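Local coordinates for kinesin-like protein Nod (Drosophila melanogaster, PDB 3DC4) that hydrolyses ATP on its kinesin motor domain, binds microtubules and their plus ends, and is needed to segregate non-exchange chromosomes in meiosis, at residues R25-A31 and F65-A71; V58-F63 and T322-R327; Q95-Y101 and S304-A310. All coordinates share one frame; numbering follows the deposited sequence.

Contact 1 of 3, residues R25-A31 and F65-A71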
loop_
_atom_site.group_PDB
_atom_site.type_symbol
_atom_site.label_atom_id
_atom_site.label_comp_id
_atom_site.label_asym_id
_atom_site.label_seq_id
_atom_site.Cartn_x
_atom_site.Cartn_y
_atom_site.Cartn_z
ATOM N N ARG A 25 -2.722 5.987 -8.892
ATOM C CA ARG A 25 -3.024 7.192 -8.133
ATOM C C ARG A 25 -1.958 7.518 -7.086
ATOM O O ARG A 25 -1.327 6.622 -6.516
ATOM C CB ARG A 25 -4.383 7.033 -7.435
ATOM C CG ARG A 25 -5.551 6.649 -8.338
ATOM C CD ARG A 25 -5.853 7.702 -9.395
ATOM N NE ARG A 25 -7.294 7.880 -9.591
ATOM C CZ ARG A 25 -8.073 8.573 -8.763
ATOM N NH1 ARG A 25 -7.541 9.154 -7.694
ATOM N NH2 ARG A 25 -9.377 8.679 -8.994
ATOM N N ILE A 26 -1.768 8.808 -6.831
ATOM C CA ILE A 26 -0.789 9.242 -5.847
ATOM C C ILE A 26 -1.403 10.225 -4.858
ATOM O O ILE A 26 -2.025 11.223 -5.241
ATOM C CB ILE A 26 0.429 9.897 -6.530
ATOM C CG1 ILE A 26 1.155 8.843 -7.375
ATOM C CG2 ILE A 26 1.381 10.478 -5.473
ATOM C CD1 ILE A 26 2.324 9.352 -8.164
ATOM N N ALA A 27 -1.232 9.923 -3.579
ATOM C CA ALA A 27 -1.757 10.764 -2.522
ATOM C C ALA A 27 -0.638 11.101 -1.546
ATOM O O ALA A 27 0.325 10.343 -1.412
ATOM C CB ALA A 27 -2.869 10.035 -1.786
ATOM N N VAL A 28 -0.769 12.241 -0.877
ATOM C CA VAL A 28 0.197 12.669 0.121
ATOM C C VAL A 28 -0.555 12.969 1.404
ATOM O O VAL A 28 -1.629 13.582 1.390
ATOM C CB VAL A 28 0.958 13.946 -0.307
ATOM C CG1 VAL A 28 1.949 14.348 0.785
ATOM C CG2 VAL A 28 1.708 13.686 -1.609
ATOM N N ARG A 29 0.012 12.520 2.517
ATOM C CA ARG A 29 -0.584 12.768 3.819
ATOM C C ARG A 29 0.448 13.404 4.732
ATOM O O ARG A 29 1.512 12.837 4.972
ATOM C CB ARG A 29 -1.085 11.470 4.464
ATOM C CG ARG A 29 -1.883 11.728 5.755
ATOM C CD ARG A 29 -2.381 10.442 6.436
ATOM N NE ARG A 29 -3.434 10.747 7.414
ATOM C CZ ARG A 29 -4.061 9.846 8.162
ATOM N NH1 ARG A 29 -3.738 8.565 8.053
ATOM N NH2 ARG A 29 -5.025 10.224 8.994
ATOM N N GLU A 30 0.120 14.586 5.235
ATOM C CA GLU A 30 0.998 15.314 6.135
ATOM C C GLU A 30 0.854 14.726 7.533
ATOM O O GLU A 30 -0.261 14.571 8.026
ATOM C CB GLU A 30 0.607 16.796 6.161
ATOM C CG GLU A 30 1.349 17.623 7.206
ATOM C CD GLU A 30 0.842 19.058 7.273
ATOM O OE1 GLU A 30 -0.390 19.244 7.326
ATOM O OE2 GLU A 30 1.669 19.993 7.284
ATOM N N ALA A 31 1.972 14.379 8.164
ATOM C CA ALA A 31 1.929 13.819 9.514
ATOM C C ALA A 31 1.614 14.951 10.502
ATOM O O ALA A 31 1.776 16.134 10.177
ATOM C CB ALA A 31 3.273 13.174 9.857
ATOM N N PHE A 65 -0.767 16.182 -7.056
ATOM C CA PHE A 65 -1.078 14.764 -7.100
ATOM C C PHE A 65 -2.579 14.559 -7.221
ATOM O O PHE A 65 -3.292 15.450 -7.672
ATOM C CB PHE A 65 -0.548 14.097 -5.845
ATOM C CG PHE A 65 0.912 14.330 -5.632
ATOM C CD1 PHE A 65 1.832 13.927 -6.590
ATOM C CD2 PHE A 65 1.368 14.986 -4.498
ATOM C CE1 PHE A 65 3.190 14.173 -6.426
ATOM C CE2 PHE A 65 2.728 15.238 -4.325
ATOM C CZ PHE A 65 3.635 14.830 -5.293
ATOM N N ASP A 66 -3.061 13.388 -6.830
ATOM C CA ASP A 66 -4.489 13.108 -6.913
ATOM C C ASP A 66 -5.194 13.436 -5.612
ATOM O O ASP A 66 -6.405 13.652 -5.593
ATOM C CB ASP A 66 -4.724 11.643 -7.245
ATOM C CG ASP A 66 -4.181 11.273 -8.606
ATOM O OD1 ASP A 66 -3.216 10.482 -8.668
ATOM O OD2 ASP A 66 -4.706 11.788 -9.615
ATOM N N HIS A 67 -4.428 13.460 -4.524
ATOM C CA HIS A 67 -4.961 13.744 -3.196
ATOM C C HIS A 67 -3.880 14.382 -2.342
ATOM O O HIS A 67 -2.742 13.932 -2.351
ATOM C CB HIS A 67 -5.401 12.447 -2.502
ATOM C CG HIS A 67 -6.472 11.695 -3.228
ATOM N ND1 HIS A 67 -7.785 12.114 -3.256
ATOM C CD2 HIS A 67 -6.426 10.556 -3.961
ATOM C CE1 HIS A 67 -8.501 11.266 -3.974
ATOM N NE2 HIS A 67 -7.700 10.311 -4.413
ATOM N N ALA A 68 -4.229 15.438 -1.618
ATOM C CA ALA A 68 -3.282 16.094 -0.720
ATOM C C ALA A 68 -4.037 16.251 0.600
ATOM O O ALA A 68 -4.915 17.111 0.729
ATOM C CB ALA A 68 -2.851 17.457 -1.272
ATOM N N PHE A 69 -3.693 15.405 1.570
ATOM C CA PHE A 69 -4.346 15.387 2.875
ATOM C C PHE A 69 -3.563 16.082 3.983
ATOM O O PHE A 69 -2.451 15.671 4.318
ATOM C CB PHE A 69 -4.595 13.939 3.323
ATOM C CG PHE A 69 -5.373 13.108 2.337
ATOM C CD1 PHE A 69 -6.694 13.424 2.023
ATOM C CD2 PHE A 69 -4.795 11.985 1.747
ATOM C CE1 PHE A 69 -7.426 12.633 1.141
ATOM C CE2 PHE A 69 -5.523 11.184 0.862
ATOM C CZ PHE A 69 -6.838 11.510 0.558
ATOM N N PRO A 70 -4.135 17.149 4.569
ATOM C CA PRO A 70 -3.440 17.854 5.651
ATOM C C PRO A 70 -3.484 17.015 6.929
ATOM O O PRO A 70 -4.238 16.040 7.012
ATOM C CB PRO A 70 -4.224 19.160 5.772
ATOM C CG PRO A 70 -5.607 18.753 5.383
ATOM C CD PRO A 70 -5.363 17.865 4.180
ATOM N N ALA A 71 -2.688 17.397 7.923
ATOM C CA ALA A 71 -2.632 16.662 9.179
ATOM C C ALA A 71 -3.988 16.533 9.874
ATOM O O ALA A 71 -4.148 15.703 10.757
ATOM C CB ALA A 71 -1.634 17.318 10.113
HETATM O O HOH W 1 -3.918 13.354 8.407
HETATM O O HOH W 2 -1.970 13.394 9.820
#
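Glu30 reaches over to Ala71 at one end of a short parallel strand pair, 25-30 beside 67-69. Its CB lies 3.7 Å from Phe69 O. With CG anti to the backbone N (chi1 173°) and the chain extended beyond it, CG and CD run past the backbone N and CB of Ala71. At the tip OE1 takes the N-H of Ala71 at 3.0 Å on its anti lone pair, the one away from OE2, while OE2 bonds to Ser43 OG. Cut back to an alanine at this position, the strand would probably leave the Ala71 N-H and the Ser43 hydroxyl without their carboxylate partner and the Pro70-Ala71 backbone freer to move.

Between the ends, Val28 N donates to His67 O, Phe69 N to Val28 O at 2.8 Å, and Glu30 N to Phe69 O. At the far end Asp66, just before the strand, holds Ile26 twice: OD1 accepts from Ile26 N at 2.9 Å and its backbone N donates to Ile26 O. Lys333 forms a salt bridge to that same OD1.

Ala27 CB meets His67 CB at 3.6 Å on the face that also carries Arg29 and Phe69. Arg29, part of the ADP pocket, sends NE to a water that also lies within bonding distance of Pro70 O, while its NH1 bonds Gln75 and Ser111. Helix 75-82 covers this face through Leu82 and Met78. On the other face Val28 and Phe65 pack against Leu326 of helix 319-335, and strand 305-312 pairs along the remaining edge of 25-30.

Contact 2 of 3, residues V58-F63 and T322-R327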
loop_
_atom_site.group_PDB
_atom_site.type_symbol
_atom_site.label_atom_id
_atom_site.label_comp_id
_atom_site.label_asym_id
_atom_site.label_seq_id
_atom_site.Cartn_x
_atom_site.Cartn_y
_atom_site.Cartn_z
ATOM N N VAL A 58 6.223 22.967 -0.911
ATOM C CA VAL A 58 7.254 22.670 0.066
ATOM C C VAL A 58 8.545 23.262 -0.472
ATOM O O VAL A 58 8.925 23.006 -1.609
ATOM C CB VAL A 58 7.417 21.152 0.268
ATOM C CG1 VAL A 58 8.566 20.878 1.229
ATOM C CG2 VAL A 58 6.125 20.564 0.825
ATOM N N ASP A 59 9.190 24.077 0.352
ATOM C CA ASP A 59 10.436 24.734 -0.012
ATOM C C ASP A 59 10.295 25.433 -1.367
ATOM O O ASP A 59 11.154 25.311 -2.237
ATOM C CB ASP A 59 11.573 23.702 -0.035
ATOM C CG ASP A 59 12.945 24.339 0.047
ATOM O OD1 ASP A 59 13.101 25.342 0.773
ATOM O OD2 ASP A 59 13.876 23.824 -0.607
ATOM N N GLN A 60 9.189 26.155 -1.534
ATOM C CA GLN A 60 8.894 26.903 -2.758
ATOM C C GLN A 60 8.593 26.043 -3.979
ATOM O O GLN A 60 8.393 26.562 -5.076
ATOM C CB GLN A 60 10.040 27.868 -3.080
ATOM C CG GLN A 60 10.140 29.018 -2.100
ATOM C CD GLN A 60 8.851 29.813 -2.039
ATOM O OE1 GLN A 60 8.412 30.390 -3.037
ATOM N NE2 GLN A 60 8.232 29.845 -0.864
ATOM N N ASN A 61 8.556 24.730 -3.788
ATOM C CA ASN A 61 8.263 23.811 -4.879
ATOM C C ASN A 61 6.794 23.443 -4.846
ATOM O O ASN A 61 6.249 23.132 -3.792
ATOM C CB ASN A 61 9.101 22.542 -4.749
ATOM C CG ASN A 61 10.579 22.813 -4.858
ATOM O OD1 ASN A 61 11.078 23.168 -5.927
ATOM N ND2 ASN A 61 11.288 22.658 -3.756
ATOM N N GLU A 62 6.161 23.452 -6.009
ATOM C CA GLU A 62 4.748 23.126 -6.090
ATOM C C GLU A 62 4.550 21.681 -6.547
ATOM O O GLU A 62 5.092 21.256 -7.561
ATOM C CB GLU A 62 4.066 24.104 -7.042
ATOM C CG GLU A 62 2.566 24.211 -6.873
ATOM C CD GLU A 62 2.025 25.509 -7.456
ATOM O OE1 GLU A 62 2.275 26.575 -6.860
ATOM O OE2 GLU A 62 1.367 25.460 -8.513
ATOM N N PHE A 63 3.774 20.926 -5.781
ATOM C CA PHE A 63 3.510 19.526 -6.091
ATOM C C PHE A 63 2.031 19.289 -6.360
ATOM O O PHE A 63 1.166 19.810 -5.645
ATOM C CB PHE A 63 3.968 18.656 -4.922
ATOM C CG PHE A 63 5.450 18.664 -4.722
ATOM C CD1 PHE A 63 6.273 17.868 -5.510
ATOM C CD2 PHE A 63 6.027 19.484 -3.767
ATOM C CE1 PHE A 63 7.654 17.894 -5.348
ATOM C CE2 PHE A 63 7.406 19.519 -3.597
ATOM C CZ PHE A 63 8.221 18.720 -4.389
ATOM N N THR A 322 11.420 14.995 3.193
ATOM C CA THR A 322 10.106 15.327 2.660
ATOM C C THR A 322 10.210 15.613 1.161
ATOM O O THR A 322 9.425 15.086 0.371
ATOM C CB THR A 322 9.529 16.535 3.409
ATOM O OG1 THR A 322 9.177 16.124 4.738
ATOM C CG2 THR A 322 8.287 17.088 2.716
ATOM N N LEU A 323 11.179 16.436 0.764
ATOM C CA LEU A 323 11.358 16.754 -0.655
ATOM C C LEU A 323 11.611 15.498 -1.481
ATOM O O LEU A 323 11.104 15.362 -2.597
ATOM C CB LEU A 323 12.527 17.732 -0.839
ATOM C CG LEU A 323 12.196 19.160 -0.388
ATOM C CD1 LEU A 323 13.429 20.055 -0.470
ATOM C CD2 LEU A 323 11.084 19.712 -1.275
ATOM N N SER A 324 12.414 14.587 -0.947
ATOM C CA SER A 324 12.734 13.349 -1.657
ATOM C C SER A 324 11.473 12.534 -1.902
ATOM O O SER A 324 11.244 12.008 -2.995
ATOM C CB SER A 324 13.748 12.531 -0.848
ATOM O OG SER A 324 14.991 13.213 -0.755
ATOM N N THR A 325 10.647 12.460 -0.870
ATOM C CA THR A 325 9.400 11.718 -0.935
ATOM C C THR A 325 8.431 12.339 -1.945
ATOM O O THR A 325 7.814 11.632 -2.743
ATOM C CB THR A 325 8.758 11.676 0.465
ATOM O OG1 THR A 325 9.566 10.886 1.347
ATOM C CG2 THR A 325 7.379 11.070 0.405
ATOM N N LEU A 326 8.327 13.664 -1.930
ATOM C CA LEU A 326 7.431 14.344 -2.857
ATOM C C LEU A 326 7.948 14.267 -4.298
ATOM O O LEU A 326 7.156 14.096 -5.228
ATOM C CB LEU A 326 7.216 15.803 -2.412
ATOM C CG LEU A 326 6.513 15.909 -1.053
ATOM C CD1 LEU A 326 6.593 17.321 -0.507
ATOM C CD2 LEU A 326 5.060 15.468 -1.199
ATOM N N ARG A 327 9.263 14.375 -4.488
ATOM C CA ARG A 327 9.818 14.295 -5.837
ATOM C C ARG A 327 9.525 12.910 -6.421
ATOM O O ARG A 327 9.208 12.781 -7.603
ATOM C CB ARG A 327 11.330 14.589 -5.822
ATOM C CG ARG A 327 11.644 16.081 -5.644
ATOM C CD ARG A 327 13.132 16.336 -5.470
ATOM N NE ARG A 327 13.904 15.841 -6.602
ATOM C CZ ARG A 327 14.093 16.506 -7.737
ATOM N NH1 ARG A 327 13.571 17.713 -7.903
ATOM N NH2 ARG A 327 14.795 15.951 -8.711
#
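Thr322 starts the helical side, its CG2 standing 4.1 Å from Val58 CG1; its hydroxyl turns to Ser313 O instead. One residue on, Leu323 spreads its two methyls beneath the hairpin turn. CD2 slides in beside Val58 CG1 at 3.7 Å and comes to the edge of the Phe63 ring, while also touching Asn61 ND2; CD1 lies near the Asp59 carboxylate, at 3.8 Å from OD2. Leu326, a helical turn further, does the central packing. Its CB sits over the middle of one Phe63 ring face, 3.6 Å from the centroid and 11° off the ring normal, a CH-pi contact. Because CG is anti to the carbonyl carbon (chi1 -64°), the branch carries CD1 on to Val58 CG2 at 3.5 Å, so the one leucine bridges both hairpin strands. Arg327 closes the row, its backbone N and CG passing the ring near CE1.

The turn keeps its own shape: Val58 O accepts from both Asn61 N and Asn61 ND2, the latter at 3.2 Å in the carbonyl plane. This is a beta-hairpin closed by a type I' turn, belonging to the small antiparallel sheet 45-46, 55-58 and 61-64 of the kinesin motor domain, laid on the flank of its last modelled helix, 319-335.

Contact 3 of 3, residues Q95-Y101 and S304-A310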
loop_
_atom_site.group_PDB
_atom_site.type_symbol
_atom_site.label_atom_id
_atom_site.label_comp_id
_atom_site.label_asym_id
_atom_site.label_seq_id
_atom_site.Cartn_x
_atom_site.Cartn_y
_atom_site.Cartn_z
ATOM N N GLN A 95 -6.770 -6.723 -9.403
ATOM C CA GLN A 95 -5.734 -6.730 -8.378
ATOM C C GLN A 95 -5.558 -5.278 -7.940
ATOM O O GLN A 95 -5.593 -4.371 -8.771
ATOM C CB GLN A 95 -4.420 -7.277 -8.942
ATOM C CG GLN A 95 -4.543 -8.606 -9.690
ATOM C CD GLN A 95 -5.262 -9.674 -8.902
ATOM O OE1 GLN A 95 -5.079 -9.799 -7.685
ATOM N NE2 GLN A 95 -6.086 -10.464 -9.594
ATOM N N CYS A 96 -5.381 -5.065 -6.639
ATOM C CA CYS A 96 -5.235 -3.721 -6.082
ATOM C C CYS A 96 -4.069 -3.628 -5.108
ATOM O O CYS A 96 -3.854 -4.535 -4.303
ATOM C CB CYS A 96 -6.510 -3.312 -5.336
ATOM S SG CYS A 96 -8.019 -3.260 -6.331
ATOM N N THR A 97 -3.341 -2.516 -5.164
ATOM C CA THR A 97 -2.210 -2.302 -4.272
ATOM C C THR A 97 -2.231 -0.877 -3.716
ATOM O O THR A 97 -2.361 0.085 -4.464
ATOM C CB THR A 97 -0.877 -2.534 -5.005
ATOM O OG1 THR A 97 -0.834 -3.885 -5.492
ATOM C CG2 THR A 97 0.301 -2.297 -4.073
ATOM N N ALA A 98 -2.144 -0.757 -2.397
ATOM C CA ALA A 98 -2.110 0.547 -1.744
ATOM C C ALA A 98 -0.784 0.503 -0.999
ATOM O O ALA A 98 -0.571 -0.343 -0.127
ATOM C CB ALA A 98 -3.289 0.712 -0.770
ATOM N N LEU A 99 0.113 1.413 -1.358
ATOM C CA LEU A 99 1.436 1.439 -0.761
ATOM C C LEU A 99 1.815 2.748 -0.095
ATOM O O LEU A 99 1.749 3.817 -0.705
ATOM C CB LEU A 99 2.470 1.067 -1.833
ATOM C CG LEU A 99 3.960 1.042 -1.497
ATOM C CD1 LEU A 99 4.669 0.141 -2.497
ATOM C CD2 LEU A 99 4.537 2.455 -1.532
ATOM N N ALA A 100 2.220 2.643 1.166
ATOM C CA ALA A 100 2.636 3.805 1.931
ATOM C C ALA A 100 4.158 3.830 1.928
ATOM O O ALA A 100 4.823 2.803 2.128
ATOM C CB ALA A 100 2.118 3.715 3.378
ATOM N N TYR A 101 4.711 5.010 1.698
ATOM C CA TYR A 101 6.153 5.168 1.686
ATOM C C TYR A 101 6.489 6.526 2.265
ATOM O O TYR A 101 5.616 7.386 2.420
ATOM C CB TYR A 101 6.698 5.070 0.261
ATOM C CG TYR A 101 6.457 6.295 -0.597
ATOM C CD1 TYR A 101 5.242 6.485 -1.264
ATOM C CD2 TYR A 101 7.463 7.250 -0.777
ATOM C CE1 TYR A 101 5.044 7.598 -2.097
ATOM C CE2 TYR A 101 7.275 8.362 -1.604
ATOM C CZ TYR A 101 6.065 8.529 -2.264
ATOM O OH TYR A 101 5.862 9.605 -3.100
ATOM N N SER A 304 -4.833 -3.636 -13.432
ATOM C CA SER A 304 -4.668 -3.634 -11.984
ATOM C C SER A 304 -4.624 -2.188 -11.499
ATOM O O SER A 304 -4.441 -1.267 -12.298
ATOM C CB SER A 304 -3.395 -4.373 -11.583
ATOM O OG SER A 304 -3.535 -5.758 -11.857
ATOM N N TYR A 305 -4.803 -1.999 -10.192
ATOM C CA TYR A 305 -4.800 -0.670 -9.587
ATOM C C TYR A 305 -3.635 -0.458 -8.639
ATOM O O TYR A 305 -3.329 -1.317 -7.818
ATOM C CB TYR A 305 -6.104 -0.429 -8.829
ATOM C CG TYR A 305 -7.310 -0.346 -9.724
ATOM C CD1 TYR A 305 -7.888 -1.497 -10.263
ATOM C CD2 TYR A 305 -7.856 0.890 -10.052
ATOM C CE1 TYR A 305 -8.981 -1.414 -11.109
ATOM C CE2 TYR A 305 -8.945 0.991 -10.894
ATOM C CZ TYR A 305 -9.501 -0.160 -11.421
ATOM O OH TYR A 305 -10.577 -0.046 -12.270
ATOM N N LEU A 306 -2.988 0.698 -8.755
ATOM C CA LEU A 306 -1.855 1.030 -7.901
ATOM C C LEU A 306 -2.049 2.413 -7.292
ATOM O O LEU A 306 -2.229 3.397 -8.008
ATOM C CB LEU A 306 -0.556 0.986 -8.715
ATOM C CG LEU A 306 0.755 1.402 -8.043
ATOM C CD1 LEU A 306 0.996 0.561 -6.807
ATOM C CD2 LEU A 306 1.910 1.251 -9.031
ATOM N N THR A 307 -2.021 2.478 -5.964
ATOM C CA THR A 307 -2.187 3.745 -5.265
ATOM C C THR A 307 -1.049 3.977 -4.273
ATOM O O THR A 307 -0.782 3.149 -3.396
ATOM C CB THR A 307 -3.530 3.801 -4.513
ATOM O OG1 THR A 307 -4.606 3.765 -5.460
ATOM C CG2 THR A 307 -3.629 5.089 -3.692
ATOM N N PHE A 308 -0.375 5.113 -4.439
ATOM C CA PHE A 308 0.744 5.516 -3.588
ATOM C C PHE A 308 0.279 6.465 -2.505
ATOM O O PHE A 308 -0.525 7.358 -2.767
ATOM C CB PHE A 308 1.799 6.271 -4.401
ATOM C CG PHE A 308 2.611 5.412 -5.313
ATOM C CD1 PHE A 308 3.761 4.781 -4.845
ATOM C CD2 PHE A 308 2.260 5.273 -6.650
ATOM C CE1 PHE A 308 4.559 4.032 -5.703
ATOM C CE2 PHE A 308 3.050 4.526 -7.520
ATOM C CZ PHE A 308 4.204 3.902 -7.041
ATOM N N LEU A 309 0.787 6.282 -1.294
ATOM C CA LEU A 309 0.460 7.186 -0.201
ATOM C C LEU A 309 1.786 7.673 0.346
ATOM O O LEU A 309 2.493 6.934 1.045
ATOM C CB LEU A 309 -0.330 6.492 0.914
ATOM C CG LEU A 309 -0.663 7.381 2.127
ATOM C CD1 LEU A 309 -1.500 8.584 1.688
ATOM C CD2 LEU A 309 -1.448 6.566 3.161
ATOM N N ALA A 310 2.140 8.904 -0.010
ATOM C CA ALA A 310 3.381 9.524 0.452
ATOM C C ALA A 310 3.095 10.166 1.789
ATOM O O ALA A 310 2.230 11.025 1.894
ATOM C CB ALA A 310 3.833 10.601 -0.530
HETATM O O HOH W 3 -6.210 -6.730 -12.252
HETATM O O HOH W 4 -2.191 -3.741 -7.806
#
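Tyr101 and Ala310 make the dense end of this strand pair. The ring, placed between backbone N and carbonyl carbon (chi1 75°), leans across to the neighbouring strand, so that Ala310 CA sits over one face at 4.0 Å from the centroid and Ala310 CB lies 3.4 Å from Tyr101 OH. That hydroxyl bonds to Thr325 O, and Phe328 meets the ring edge-to-face. Phe308 CD1 touches both Tyr101 CE1 and Leu99 CD2, each at 4.1 Å; Leu99 and Phe308 run side by side and pack under helix 267-279.

The two strands are central and parallel in the mixed sheet of the kinesin motor, a P-loop NTPase fold. Their ladder alternates from Gln95 O and Tyr305 N to Leu309 O and Tyr101 N. Strand 96-101 runs directly into the P-loop, and Ala100 CB touches Lys108.

The opposite end is looser and wetter. One water accepts from Gln95 N and is shared with Ser304 OG, which also bonds Thr301 OG1; a second accepts from Thr97 OG1, itself also bonded to Asn238 ND2, and donates to Tyr305 O. Cys96 SG approaches the partly exposed Tyr305 ring obliquely, and helix 84-92 backs it through Leu86 and Lys89.

Contacts 1 and 3 belong to the same mixed sheet, their centres about 13 Å apart: strand 305-312 pairs with 96-101 on one edge and with 23-30 on the other, giving the order 67-69, 23-30, 305-312, 96-101. Backbone hydrogen bonds, Phe308 N to Arg25 O and Ala310 N to Ala27 O, join them. Contact 2 lies about 12 Å from contact 1 and 20 Å from contact 3, and its helix 319-335 touches both. Contact 1 closes before contact 3 opens; contacts 1 and 2 interleave, and both segments of contact 3 fall between those of contact 2. N- and C-terminal parts of the motor domain thus form one body: Arg29 touches ADP, contact 3 leads into the P-loop, and contact 2 is peripheral.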